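TRNA (cytosine(72)-C(5))-methyltransferase (Pyrococcus horikoshii, PDB 5ZVE) methylates the C5 position of cytosine 72 in several tRNAs, using S-adenosyl-L-methionine as methyl donor. Local coordinates at residues 3-8 with 24-29; 67-72 with 189-194; 171-174 with 178-181; 195-200 with 220-225; 300-305 with 334-339. One frame throughout, in Å; residues are numbered along the deposited sequence.

Interaction 1 (3-8 with 24-29); sequences EAFPKE and KIMKKL
Phe5 lays one face of its ring on the side chain of Met26. With CG anti to its own carbonyl carbon (chi1 -53°), the ring is directed at helix 19-29. Phe5 CB lies 4.0 Å from Met26 SD. CG and CD1 come closer to the sulfur, 3.7 Å from Met26 SD to Phe5 CD1, a Met-aromatic contact over the face. The methionine CG, also met by CD2, stands almost above the ring centre, 3.6 Å from the centroid, as a CH-pi donor. Farther out, Phe5 CE1 reaches Met26 CB at 3.5 Å, and CE2 meets Leu29 CD1 at 4.0 Å. The tip, CZ, lies 3.5 Å from Met26 O and has Leu29 CB at the ring edge. An alanine here is likely to leave the Met26 thioether without its aromatic partner and a gap beside Leu29. The contact is buried in the ferredoxin-like family region, where Phe5, just ahead of helix 7-17, packs on helix 19-29; Arg10 and Tyr13 also touch Met26.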
# COMPACT_ATOMS: atom_id res chain seq x y z
N GLU A 3 -3.93 12.66 18.14
CA GLU A 3 -5.06 11.90 18.66
C GLU A 3 -5.33 10.62 17.87
O GLU A 3 -5.91 9.67 18.40
CB GLU A 3 -6.31 12.77 18.69
CG GLU A 3 -7.02 12.93 17.35
CD GLU A 3 -6.68 14.23 16.66
OE1 GLU A 3 -5.58 14.76 16.90
OE2 GLU A 3 -7.53 14.73 15.88
N ALA A 4 -4.94 10.61 16.60
CA ALA A 4 -5.15 9.45 15.74
C ALA A 4 -4.32 8.24 16.17
O ALA A 4 -4.57 7.12 15.73
CB ALA A 4 -4.83 9.80 14.32
N PHE A 5 -3.34 8.48 17.04
CA PHE A 5 -2.41 7.44 17.46
C PHE A 5 -2.50 7.22 18.96
O PHE A 5 -2.42 8.18 19.73
CB PHE A 5 -0.98 7.81 17.07
CG PHE A 5 -0.81 8.15 15.61
CD1 PHE A 5 -1.04 9.45 15.16
CD2 PHE A 5 -0.43 7.19 14.70
CE1 PHE A 5 -0.91 9.76 13.82
CE2 PHE A 5 -0.29 7.50 13.36
CZ PHE A 5 -0.52 8.79 12.92
N PRO A 6 -2.68 5.96 19.38
CA PRO A 6 -2.75 5.64 20.81
C PRO A 6 -1.47 6.09 21.51
O PRO A 6 -0.42 6.15 20.87
CB PRO A 6 -2.90 4.12 20.84
CG PRO A 6 -2.45 3.65 19.50
CD PRO A 6 -2.76 4.76 18.54
N LYS A 7 -1.57 6.41 22.80
CA LYS A 7 -0.48 7.06 23.52
C LYS A 7 0.80 6.23 23.56
O LYS A 7 1.89 6.77 23.36
CB LYS A 7 -0.92 7.39 24.95
CG LYS A 7 0.13 8.14 25.76
CD LYS A 7 0.03 9.63 25.48
CE LYS A 7 1.26 10.38 25.94
NZ LYS A 7 1.45 10.31 27.41
N GLU A 8 0.68 4.93 23.82
CA GLU A 8 1.87 4.10 23.94
C GLU A 8 2.63 3.98 22.62
O GLU A 8 3.85 3.90 22.60
CB GLU A 8 1.53 2.70 24.47
CG GLU A 8 0.51 1.93 23.67
CD GLU A 8 0.52 0.45 24.03
OE1 GLU A 8 -0.30 -0.31 23.47
OE2 GLU A 8 1.34 0.05 24.89
N LYS A 24 6.54 14.67 13.00
CA LYS A 24 6.47 14.90 11.56
C LYS A 24 5.91 13.69 10.83
O LYS A 24 5.19 13.82 9.85
CB LYS A 24 7.84 15.26 10.98
CG LYS A 24 8.33 16.65 11.34
CD LYS A 24 9.82 16.79 11.04
CE LYS A 24 10.32 18.17 11.41
NZ LYS A 24 11.79 18.31 11.18
N ILE A 25 6.28 12.50 11.30
CA ILE A 25 5.83 11.26 10.68
C ILE A 25 4.34 11.05 10.93
O ILE A 25 3.58 10.76 10.00
CB ILE A 25 6.62 10.05 11.22
CG1 ILE A 25 8.01 10.01 10.59
CG2 ILE A 25 5.87 8.75 10.96
CD1 ILE A 25 9.05 9.32 11.45
N MET A 26 3.91 11.22 12.17
CA MET A 26 2.51 11.04 12.52
C MET A 26 1.62 12.07 11.83
O MET A 26 0.53 11.74 11.37
CB MET A 26 2.32 11.10 14.03
CG MET A 26 2.69 9.82 14.74
SD MET A 26 2.38 9.86 16.51
CE MET A 26 3.60 11.05 17.06
N LYS A 27 2.10 13.30 11.74
CA LYS A 27 1.36 14.35 11.05
C LYS A 27 1.11 13.99 9.59
O LYS A 27 -0.00 14.13 9.08
CB LYS A 27 2.09 15.69 11.13
CG LYS A 27 1.35 16.83 10.44
CD LYS A 27 2.15 18.12 10.44
CE LYS A 27 1.63 19.09 9.38
NZ LYS A 27 2.51 20.29 9.24
N LYS A 28 2.15 13.53 8.91
CA LYS A 28 2.04 13.19 7.50
C LYS A 28 1.28 11.89 7.28
O LYS A 28 0.58 11.74 6.28
CB LYS A 28 3.43 13.11 6.86
CG LYS A 28 4.08 14.47 6.68
CD LYS A 28 3.04 15.51 6.27
CE LYS A 28 3.68 16.86 6.00
NZ LYS A 28 2.66 17.89 5.64
N LEU A 29 1.41 10.95 8.22
CA LEU A 29 0.70 9.68 8.15
C LEU A 29 -0.82 9.87 8.11
O LEU A 29 -1.54 9.04 7.55
CB LEU A 29 1.06 8.78 9.34
CG LEU A 29 2.33 7.93 9.25
CD1 LEU A 29 2.49 7.09 10.51
CD2 LEU A 29 2.29 7.04 8.02

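Interaction 2 (67-72 with 189-194); sequences LPEGLY and TARVLE
Arg191, on helix 184-193, reaches a type I beta turn, Leu67 to Gly70, that leads into strand 70-74. The contact thus ties the antiparallel sheet of the ferredoxin-like region to a helix that packs against helix 210-218 and the sheet of the methyltransferase fold. Ahead of the arginine, Ala190 touches His214 and Ile215 of helix 210-218. Arg191 itself carries the contact across. Its chain bends at chi2 (-84°), and its CG passes 3.8 Å from Leu67 CD2. The guanidinium then grips Glu69 side-on: NE bonds OE2 at 2.8 Å, using the syn lone pair, while NH2 bonds OE1 at 3.0 Å. The carboxylate and guanidinium planes are 59° apart, so the two-bond salt bridge is twisted. His214 also hydrogen-bonds Glu69 OE2, so this oxygen has two partners, which is likely to steady the negative charge. Beyond Arg191, Val192 packs on strand 374-381, and Glu194 leaves the helix with positive phi. The exposed Pro68 of the turn places its CG 3.3 Å from Arg191 NH2.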
# COMPACT_ATOMS: atom_id res chain seq x y z
N LEU A 67 12.26 5.21 -11.78
CA LEU A 67 11.55 4.04 -12.27
C LEU A 67 10.93 4.32 -13.62
O LEU A 67 9.91 5.01 -13.71
CB LEU A 67 10.46 3.61 -11.29
CG LEU A 67 10.85 3.03 -9.93
CD1 LEU A 67 9.61 2.91 -9.11
CD2 LEU A 67 11.50 1.68 -10.10
N PRO A 68 11.53 3.78 -14.69
CA PRO A 68 10.99 3.95 -16.05
C PRO A 68 9.55 3.45 -16.17
O PRO A 68 8.85 3.84 -17.11
CB PRO A 68 11.94 3.13 -16.93
CG PRO A 68 12.75 2.30 -15.99
CD PRO A 68 12.80 3.03 -14.69
N GLU A 69 9.09 2.61 -15.24
CA GLU A 69 7.70 2.18 -15.27
C GLU A 69 6.84 2.98 -14.29
O GLU A 69 5.68 2.64 -14.07
CB GLU A 69 7.60 0.68 -14.96
CG GLU A 69 8.03 0.27 -13.56
CD GLU A 69 9.52 -0.02 -13.47
OE1 GLU A 69 10.33 0.87 -13.79
OE2 GLU A 69 9.88 -1.15 -13.07
N GLY A 70 7.41 4.03 -13.70
CA GLY A 70 6.68 4.80 -12.71
C GLY A 70 6.03 6.08 -13.20
O GLY A 70 6.67 6.90 -13.86
N LEU A 71 4.76 6.26 -12.86
CA LEU A 71 4.05 7.52 -13.10
C LEU A 71 3.36 7.93 -11.82
O LEU A 71 2.88 7.07 -11.08
CB LEU A 71 3.02 7.40 -14.22
CG LEU A 71 3.50 7.33 -15.67
CD1 LEU A 71 2.34 7.04 -16.59
CD2 LEU A 71 4.18 8.62 -16.06
N TYR A 72 3.30 9.22 -11.54
CA TYR A 72 2.60 9.66 -10.34
C TYR A 72 1.74 10.89 -10.58
O TYR A 72 1.98 11.67 -11.51
CB TYR A 72 3.59 9.90 -9.19
CG TYR A 72 4.50 11.09 -9.37
CD1 TYR A 72 4.12 12.35 -8.95
CD2 TYR A 72 5.76 10.95 -9.96
CE1 TYR A 72 4.94 13.44 -9.10
CE2 TYR A 72 6.60 12.04 -10.12
CZ TYR A 72 6.18 13.28 -9.70
OH TYR A 72 7.00 14.38 -9.85
N THR A 189 10.85 -2.33 -4.54
CA THR A 189 11.02 -3.68 -3.99
C THR A 189 11.24 -4.73 -5.08
O THR A 189 12.21 -5.48 -5.04
CB THR A 189 9.81 -4.09 -3.12
OG1 THR A 189 9.69 -3.21 -2.00
CG2 THR A 189 9.96 -5.52 -2.63
N ALA A 190 10.34 -4.78 -6.06
CA ALA A 190 10.45 -5.76 -7.14
C ALA A 190 11.70 -5.54 -7.99
O ALA A 190 12.33 -6.50 -8.43
CB ALA A 190 9.21 -5.72 -8.02
N ARG A 191 12.05 -4.28 -8.21
CA ARG A 191 13.28 -3.95 -8.92
C ARG A 191 14.52 -4.46 -8.19
O ARG A 191 15.41 -5.07 -8.78
CB ARG A 191 13.37 -2.44 -9.13
CG ARG A 191 12.56 -1.93 -10.30
CD ARG A 191 13.36 -2.07 -11.59
NE ARG A 191 12.66 -1.48 -12.73
CZ ARG A 191 13.17 -1.40 -13.95
NH1 ARG A 191 14.39 -1.86 -14.19
NH2 ARG A 191 12.46 -0.85 -14.93
N VAL A 192 14.57 -4.19 -6.89
CA VAL A 192 15.70 -4.55 -6.05
C VAL A 192 15.88 -6.07 -5.98
O VAL A 192 16.98 -6.57 -5.72
CB VAL A 192 15.52 -3.94 -4.64
CG1 VAL A 192 16.47 -4.54 -3.62
CG2 VAL A 192 15.68 -2.42 -4.71
N LEU A 193 14.82 -6.81 -6.29
CA LEU A 193 14.90 -8.27 -6.36
C LEU A 193 15.69 -8.73 -7.58
O LEU A 193 16.30 -9.80 -7.57
CB LEU A 193 13.50 -8.88 -6.38
CG LEU A 193 13.47 -10.41 -6.34
CD1 LEU A 193 14.13 -10.94 -5.07
CD2 LEU A 193 12.05 -10.95 -6.46
N GLU A 194 15.67 -7.91 -8.63
CA GLU A 194 16.33 -8.21 -9.90
C GLU A 194 16.00 -9.61 -10.42
O GLU A 194 16.90 -10.43 -10.59
CB GLU A 194 17.85 -8.06 -9.77
CG GLU A 194 18.33 -6.69 -9.32
CD GLU A 194 19.85 -6.60 -9.28
OE1 GLU A 194 20.51 -7.44 -9.92
OE2 GLU A 194 20.38 -5.68 -8.62

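Interaction 3 (171-174 with 178-181); sequences LKAF and YFYP
The backbone doubles back from helix 172-175 into strand 179-181, and the amide of Tyr178 closes the turn on the carbonyl of Ala173, Tyr178 N to Ala173 O 3.0 Å, with the donor nearly in line with the C=O bond (172°). A water clasps the same two arms farther along, donating to Phe174 O at 3.0 Å and to Phe179 O at 2.6 Å. Phe179 turns its ring back against the helix, its CG lying between the backbone N and the carbonyl carbon (chi1 68°). There CZ touches Phe174 CB at 3.7 Å, and CE2 lies 3.9 Å from Ala173 CB, which meets the ring at its edge. The Phe174 ring directs its own edge at the face of Phe179, an offset edge-to-face pair with planes at 65°. Strand 179-181 is an edge strand of the antiparallel four-stranded sheet, paired with strand 35-40, and the Phe179 ring also packs on Ile38 and on Leu50 of helix 47-56. A serine in place of Phe179 would probably leave the Phe174 edge without its aromatic face and open a gap between the short helix and that sheet. Pro181 CD meets the Phe174 ring edge, 3.9 Å from CE1, while Arg244 makes a cation-pi contact with Phe174. Tyr178 CD2 lies 3.9 Å from Ala173 CB.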
# COMPACT_ATOMS: atom_id res chain seq x y z
N LEU A 171 -11.40 4.09 -15.34
CA LEU A 171 -10.85 4.44 -16.65
C LEU A 171 -10.79 3.23 -17.58
O LEU A 171 -10.62 2.10 -17.12
CB LEU A 171 -9.46 5.04 -16.51
CG LEU A 171 -9.38 6.37 -15.76
CD1 LEU A 171 -7.93 6.73 -15.49
CD2 LEU A 171 -10.06 7.45 -16.57
N LYS A 172 -10.94 3.48 -18.88
CA LYS A 172 -10.80 2.44 -19.88
C LYS A 172 -9.39 1.87 -19.81
O LYS A 172 -9.19 0.68 -19.97
CB LYS A 172 -11.07 2.97 -21.29
CG LYS A 172 -12.46 3.56 -21.50
CD LYS A 172 -12.64 4.06 -22.93
CE LYS A 172 -13.96 4.80 -23.11
NZ LYS A 172 -14.19 5.28 -24.51
N ALA A 173 -8.43 2.76 -19.57
CA ALA A 173 -7.03 2.39 -19.46
C ALA A 173 -6.80 1.37 -18.35
O ALA A 173 -5.97 0.47 -18.47
CB ALA A 173 -6.17 3.62 -19.24
N PHE A 174 -7.55 1.51 -17.26
CA PHE A 174 -7.46 0.55 -16.16
C PHE A 174 -8.06 -0.79 -16.57
O PHE A 174 -7.51 -1.85 -16.27
CB PHE A 174 -8.18 1.09 -14.92
CG PHE A 174 -8.12 0.15 -13.75
CD1 PHE A 174 -7.06 0.20 -12.86
CD2 PHE A 174 -9.12 -0.78 -13.54
CE1 PHE A 174 -7.01 -0.67 -11.78
CE2 PHE A 174 -9.08 -1.65 -12.47
CZ PHE A 174 -8.02 -1.59 -11.58
N TYR A 178 -3.65 -1.46 -18.60
CA TYR A 178 -2.50 -0.63 -18.96
C TYR A 178 -1.64 -0.25 -17.76
O TYR A 178 -0.47 0.10 -17.92
CB TYR A 178 -2.97 0.65 -19.66
CG TYR A 178 -3.46 0.45 -21.08
CD1 TYR A 178 -3.17 -0.72 -21.77
CD2 TYR A 178 -4.19 1.43 -21.73
CE1 TYR A 178 -3.61 -0.91 -23.07
CE2 TYR A 178 -4.63 1.26 -23.03
CZ TYR A 178 -4.34 0.09 -23.70
OH TYR A 178 -4.77 -0.09 -24.99
N PHE A 179 -2.20 -0.32 -16.56
CA PHE A 179 -1.46 0.06 -15.37
C PHE A 179 -2.01 -0.57 -14.09
O PHE A 179 -3.10 -1.14 -14.08
CB PHE A 179 -1.43 1.59 -15.21
CG PHE A 179 -2.77 2.20 -14.89
CD1 PHE A 179 -3.20 2.33 -13.58
CD2 PHE A 179 -3.60 2.64 -15.91
CE1 PHE A 179 -4.44 2.89 -13.29
CE2 PHE A 179 -4.83 3.21 -15.62
CZ PHE A 179 -5.25 3.33 -14.31
N TYR A 180 -1.23 -0.47 -13.03
CA TYR A 180 -1.61 -1.01 -11.73
C TYR A 180 -1.18 -0.03 -10.63
O TYR A 180 0.01 0.21 -10.45
CB TYR A 180 -0.97 -2.38 -11.51
CG TYR A 180 -1.41 -3.07 -10.25
CD1 TYR A 180 -2.55 -3.85 -10.23
CD2 TYR A 180 -0.68 -2.93 -9.07
CE1 TYR A 180 -2.96 -4.48 -9.07
CE2 TYR A 180 -1.08 -3.55 -7.92
CZ TYR A 180 -2.22 -4.33 -7.92
OH TYR A 180 -2.63 -4.95 -6.76
N PRO A 181 -2.16 0.54 -9.92
CA PRO A 181 -1.85 1.48 -8.84
C PRO A 181 -1.01 0.81 -7.76
O PRO A 181 -1.39 -0.26 -7.27
CB PRO A 181 -3.23 1.90 -8.32
CG PRO A 181 -4.20 0.91 -8.88
CD PRO A 181 -3.61 0.39 -10.14
O HOH W 1 -5.28 -2.48 -14.37

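Interaction 4 (195-200 with 220-225); sequences PKEDDV and ENKGEI
Lys222 and Glu197 form a salt bridge at the surface, with Lys222 NZ 3.1 Å from Glu197 OE2. The ammonium comes from above the carboxylate plane, 40° out of it. The glutamate runs extended beyond CG, whereas the lysine bends at chi2, chi3 and chi4 and curls back over the carboxylate; its CB also lies 3.6 Å from Glu197 CD. A second polar grip lies within the first loop: Asp199 OD2 accepts from Lys196 N at 2.8 Å and makes a salt bridge with Lys269. Together with the bond from Asp199 N to Lys196 O, this holds the type I turn from Lys196 to Asp199. Both segments are loops that lead into neighbouring parallel strands of the Rossmann-like methyltransferase fold, 201-203 and 225-229. The second follows helix 210-218, which ends in a Schellman motif with Glu220 as its C-prime residue. Where the two backbones come nearest, Gly223 CA packs 3.7 Å from Glu197 O. Gly223, with positive phi, has no CB to crowd this carbonyl.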
# COMPACT_ATOMS: atom_id res chain seq x y z
N PRO A 195 14.72 -9.89 -10.68
CA PRO A 195 14.37 -11.23 -11.14
C PRO A 195 14.93 -11.53 -12.52
O PRO A 195 14.92 -10.65 -13.38
CB PRO A 195 12.84 -11.22 -11.15
CG PRO A 195 12.50 -9.78 -11.41
CD PRO A 195 13.55 -8.98 -10.69
N LYS A 196 15.39 -12.75 -12.74
CA LYS A 196 15.88 -13.18 -14.04
C LYS A 196 15.00 -14.31 -14.56
O LYS A 196 14.47 -15.10 -13.77
CB LYS A 196 17.34 -13.63 -13.95
CG LYS A 196 18.28 -12.58 -13.38
CD LYS A 196 18.39 -11.38 -14.29
CE LYS A 196 18.94 -10.18 -13.54
NZ LYS A 196 20.01 -10.55 -12.59
N GLU A 197 14.84 -14.38 -15.87
CA GLU A 197 14.01 -15.40 -16.52
C GLU A 197 14.42 -16.83 -16.11
O GLU A 197 13.59 -17.74 -16.11
CB GLU A 197 14.09 -15.23 -18.04
CG GLU A 197 13.58 -16.41 -18.86
CD GLU A 197 13.72 -16.19 -20.35
OE1 GLU A 197 14.44 -15.25 -20.75
OE2 GLU A 197 13.12 -16.96 -21.13
N ASP A 198 15.67 -16.99 -15.71
CA ASP A 198 16.19 -18.29 -15.30
C ASP A 198 15.82 -18.63 -13.86
O ASP A 198 15.68 -19.80 -13.50
CB ASP A 198 17.71 -18.34 -15.45
CG ASP A 198 18.14 -18.36 -16.90
OD1 ASP A 198 17.29 -18.65 -17.77
OD2 ASP A 198 19.33 -18.08 -17.17
N ASP A 199 15.67 -17.60 -13.03
CA ASP A 199 15.50 -17.79 -11.59
C ASP A 199 14.26 -18.61 -11.25
O ASP A 199 13.20 -18.43 -11.83
CB ASP A 199 15.41 -16.45 -10.86
CG ASP A 199 16.70 -15.66 -10.91
OD1 ASP A 199 17.78 -16.28 -10.96
OD2 ASP A 199 16.63 -14.41 -10.86
N VAL A 200 14.42 -19.52 -10.29
CA VAL A 200 13.27 -20.07 -9.60
C VAL A 200 12.81 -19.01 -8.61
O VAL A 200 13.59 -18.57 -7.76
CB VAL A 200 13.59 -21.39 -8.88
CG1 VAL A 200 12.35 -21.97 -8.24
CG2 VAL A 200 14.19 -22.38 -9.87
N GLU A 220 9.14 -10.02 -18.57
CA GLU A 220 8.50 -9.92 -19.88
C GLU A 220 7.72 -11.19 -20.16
O GLU A 220 7.75 -11.74 -21.26
CB GLU A 220 9.54 -9.65 -20.97
CG GLU A 220 10.21 -8.29 -20.83
CD GLU A 220 11.32 -8.06 -21.83
OE1 GLU A 220 11.90 -9.06 -22.31
OE2 GLU A 220 11.63 -6.89 -22.14
N ASN A 221 6.99 -11.63 -19.14
CA ASN A 221 6.14 -12.82 -19.20
C ASN A 221 6.90 -14.11 -19.51
O ASN A 221 6.29 -15.11 -19.90
CB ASN A 221 5.01 -12.61 -20.21
CG ASN A 221 3.68 -12.34 -19.54
OD1 ASN A 221 3.49 -12.67 -18.38
ND2 ASN A 221 2.76 -11.73 -20.28
N LYS A 222 8.22 -14.10 -19.33
CA LYS A 222 9.01 -15.32 -19.47
C LYS A 222 9.23 -15.98 -18.10
O LYS A 222 8.99 -15.37 -17.07
CB LYS A 222 10.35 -15.03 -20.13
CG LYS A 222 10.26 -14.11 -21.34
CD LYS A 222 9.57 -14.79 -22.52
CE LYS A 222 10.47 -15.85 -23.13
NZ LYS A 222 11.83 -15.32 -23.43
N GLY A 223 9.72 -17.21 -18.11
CA GLY A 223 9.97 -17.93 -16.87
C GLY A 223 8.71 -18.34 -16.14
O GLY A 223 7.65 -18.51 -16.74
N GLU A 224 8.83 -18.51 -14.83
CA GLU A 224 7.67 -18.83 -14.00
C GLU A 224 7.81 -18.19 -12.63
O GLU A 224 8.90 -18.12 -12.07
CB GLU A 224 7.51 -20.36 -13.87
CG GLU A 224 6.48 -20.80 -12.83
CD GLU A 224 6.37 -22.31 -12.69
OE1 GLU A 224 5.46 -22.90 -13.32
OE2 GLU A 224 7.18 -22.90 -11.95
N ILE A 225 6.69 -17.70 -12.11
CA ILE A 225 6.64 -17.14 -10.77
C ILE A 225 5.66 -17.94 -9.93
O ILE A 225 4.50 -18.12 -10.31
CB ILE A 225 6.22 -15.67 -10.77
CG1 ILE A 225 7.09 -14.86 -11.72
CG2 ILE A 225 6.28 -15.10 -9.35
CD1 ILE A 225 6.55 -13.46 -11.99

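Interaction 5 (300-305 with 334-339); sequences YQRAFI and VKFMIR. With SAH (S-adenosyl-L-homocysteine), chain C.
Ile305 drives its CG2 branch between Phe336 and Met337 of the neighbouring helix. CG2 stands anti to the backbone N while CG1 lies beside it (chi1 -68°), which puts the shorter branch into the interface. There it comes within 3.4 Å of Met337 CG, tighter than usual carbon contact, and 3.8 Å from Phe336 CE2 at the ring edge. The Phe336 ring is carried toward helix 291-310 with its CG anti to N (chi1 173°). Over one face lies Arg302 CG, 4.2 Å from the ring centroid, a CH-pi contact made by the aliphatic part of the arginine; the guanidinium is steeply turned to the ring. The axes of segments 300-305 and 334-339 approach to 10.6 Å and cross at -36°. Ile305 also touches Tyr320, and Met337 touches Leu318, both on strand 316-322. On the cofactor side of helix 291-310, the adenine amino group, SAH N6, donates to Tyr300 OH at 2.6 Å. Phe304 CZ lies 3.4 Å from SAH C6. Helix 291-310 thus lines the adenine end of the S-adenosyl-L-methionine site while helix 331-339 packs against it, in a class I-like, Rossmann-type methyltransferase.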
# COMPACT_ATOMS: atom_id res chain seq x y z
N TYR A 300 5.32 -13.47 14.32
CA TYR A 300 4.62 -14.16 13.24
C TYR A 300 5.44 -14.14 11.94
O TYR A 300 5.45 -15.12 11.20
CB TYR A 300 3.25 -13.50 13.03
CG TYR A 300 2.38 -14.11 11.95
CD1 TYR A 300 1.99 -15.44 12.01
CD2 TYR A 300 1.93 -13.33 10.89
CE1 TYR A 300 1.18 -15.99 11.03
CE2 TYR A 300 1.12 -13.87 9.91
CZ TYR A 300 0.75 -15.20 9.98
OH TYR A 300 -0.06 -15.75 9.01
N GLN A 301 6.14 -13.04 11.69
CA GLN A 301 6.93 -12.90 10.47
C GLN A 301 8.16 -13.82 10.45
O GLN A 301 8.59 -14.28 9.39
CB GLN A 301 7.37 -11.45 10.29
CG GLN A 301 6.22 -10.49 10.03
CD GLN A 301 6.60 -9.05 10.31
OE1 GLN A 301 7.59 -8.79 10.99
NE2 GLN A 301 5.81 -8.11 9.80
N ARG A 302 8.72 -14.08 11.63
CA ARG A 302 9.90 -14.93 11.75
C ARG A 302 9.65 -16.33 11.22
O ARG A 302 10.56 -16.97 10.69
CB ARG A 302 10.38 -15.00 13.20
CG ARG A 302 11.14 -13.77 13.64
CD ARG A 302 11.48 -13.80 15.12
NE ARG A 302 11.77 -12.46 15.61
CZ ARG A 302 11.04 -11.83 16.53
NH1 ARG A 302 10.00 -12.43 17.08
NH2 ARG A 302 11.37 -10.60 16.91
N ALA A 303 8.42 -16.81 11.36
CA ALA A 303 8.05 -18.10 10.81
C ALA A 303 8.18 -18.11 9.29
O ALA A 303 8.71 -19.07 8.72
CB ALA A 303 6.63 -18.46 11.23
N PHE A 304 7.72 -17.04 8.64
CA PHE A 304 7.88 -16.87 7.19
C PHE A 304 9.34 -16.82 6.78
O PHE A 304 9.78 -17.50 5.85
CB PHE A 304 7.20 -15.58 6.72
CG PHE A 304 5.70 -15.58 6.83
CD1 PHE A 304 5.08 -15.42 8.06
CD2 PHE A 304 4.91 -15.71 5.70
CE1 PHE A 304 3.70 -15.41 8.16
CE2 PHE A 304 3.53 -15.70 5.79
CZ PHE A 304 2.93 -15.55 7.02
N ILE A 305 10.09 -16.00 7.50
CA ILE A 305 11.50 -15.74 7.22
C ILE A 305 12.31 -17.03 7.27
O ILE A 305 13.09 -17.32 6.37
CB ILE A 305 12.08 -14.75 8.22
CG1 ILE A 305 11.47 -13.36 8.01
CG2 ILE A 305 13.59 -14.72 8.10
CD1 ILE A 305 11.79 -12.39 9.13
N VAL A 334 15.64 -8.51 10.62
CA VAL A 334 16.77 -8.73 9.74
C VAL A 334 17.97 -9.29 10.52
O VAL A 334 18.67 -10.16 10.03
CB VAL A 334 17.20 -7.46 9.01
CG1 VAL A 334 18.31 -7.81 8.04
CG2 VAL A 334 16.02 -6.88 8.24
N LYS A 335 18.18 -8.78 11.74
CA LYS A 335 19.20 -9.35 12.63
C LYS A 335 18.99 -10.85 12.83
O LYS A 335 19.95 -11.62 12.84
CB LYS A 335 19.19 -8.63 13.98
CG LYS A 335 19.76 -7.24 13.93
CD LYS A 335 19.78 -6.62 15.31
CE LYS A 335 20.45 -5.26 15.29
NZ LYS A 335 20.61 -4.71 16.67
N PHE A 336 17.73 -11.25 13.00
CA PHE A 336 17.36 -12.66 13.02
C PHE A 336 17.91 -13.40 11.79
O PHE A 336 18.52 -14.46 11.91
CB PHE A 336 15.84 -12.79 13.10
CG PHE A 336 15.33 -14.20 12.96
CD1 PHE A 336 15.58 -15.15 13.94
CD2 PHE A 336 14.57 -14.57 11.86
CE1 PHE A 336 15.10 -16.44 13.81
CE2 PHE A 336 14.09 -15.86 11.72
CZ PHE A 336 14.36 -16.80 12.71
N MET A 337 17.70 -12.82 10.61
CA MET A 337 18.17 -13.41 9.36
C MET A 337 19.69 -13.52 9.31
O MET A 337 20.25 -14.48 8.79
CB MET A 337 17.67 -12.60 8.16
CG MET A 337 16.16 -12.47 8.09
SD MET A 337 15.52 -11.71 6.57
CE MET A 337 16.19 -10.07 6.65
N ILE A 338 20.35 -12.50 9.85
CA ILE A 338 21.80 -12.47 9.87
C ILE A 338 22.33 -13.60 10.77
O ILE A 338 23.37 -14.18 10.49
CB ILE A 338 22.31 -11.09 10.33
CG1 ILE A 338 21.88 -10.02 9.33
CG2 ILE A 338 23.83 -11.08 10.48
CD1 ILE A 338 22.35 -8.62 9.66
N ARG A 339 21.59 -13.92 11.83
CA ARG A 339 21.95 -15.05 12.70
C ARG A 339 21.70 -16.40 12.04
O ARG A 339 22.24 -17.42 12.48
CB ARG A 339 21.21 -14.96 14.03
CG ARG A 339 21.60 -13.75 14.87
CD ARG A 339 21.11 -13.83 16.32
NE ARG A 339 19.65 -13.85 16.43
CZ ARG A 339 18.90 -12.76 16.63
NH1 ARG A 339 19.47 -11.57 16.72
NH2 ARG A 339 17.58 -12.87 16.73
N SAH C . 2.63 -8.64 -1.70
CA SAH C . 1.23 -8.28 -1.96
CB SAH C . 0.53 -7.84 -0.67
CG SAH C . 0.88 -8.63 0.59
SD SAH C . -0.31 -8.29 1.91
C SAH C . 1.08 -7.22 -3.06
O SAH C . 2.05 -6.57 -3.46
OXT SAH C . -0.01 -7.00 -3.57
C5' SAH C . 0.17 -9.75 2.88
C4' SAH C . -0.51 -11.05 2.45
O4' SAH C . -0.05 -12.12 3.25
C3' SAH C . -2.03 -11.05 2.58
O3' SAH C . -2.60 -11.17 1.30
C2' SAH C . -2.37 -12.29 3.39
O2' SAH C . -3.38 -13.02 2.75
C1' SAH C . -1.08 -13.08 3.36
N9 SAH C . -0.88 -13.96 4.52
C8 SAH C . -1.12 -13.70 5.85
N7 SAH C . -0.79 -14.80 6.57
C5 SAH C . -0.35 -15.76 5.73
C6 SAH C . 0.11 -17.05 5.93
N6 SAH C . 0.17 -17.58 7.15
N1 SAH C . 0.50 -17.81 4.84
C2 SAH C . 0.44 -17.27 3.57
N3 SAH C . -0.02 -15.99 3.38
C4 SAH C . -0.40 -15.24 4.44

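How the interactions relate
Interactions 2 and 4 touch, Ala190 O lying 3.6 Å from Pro195 CD, as the chain runs from helix 184-193 straight into the loop of interaction 4. Interaction 3 is nested within the chain loop closed by interaction 2, their centres about 17 Å apart, and both reach the same antiparallel sheet. Of the five, interaction 5 includes pocket residues, Tyr300 and Phe304, which touch the S-adenosyl-L-homocysteine, whereas the side chains of Pro181 in interaction 3 and Arg191 in interaction 2 lie about 10 and 13 Å from it. Interaction 1 stands apart, its centre about 28 Å from that of interaction 5, yet its Leu29 side chain is about 9 Å from that of Cys323, the predicted nucleophile.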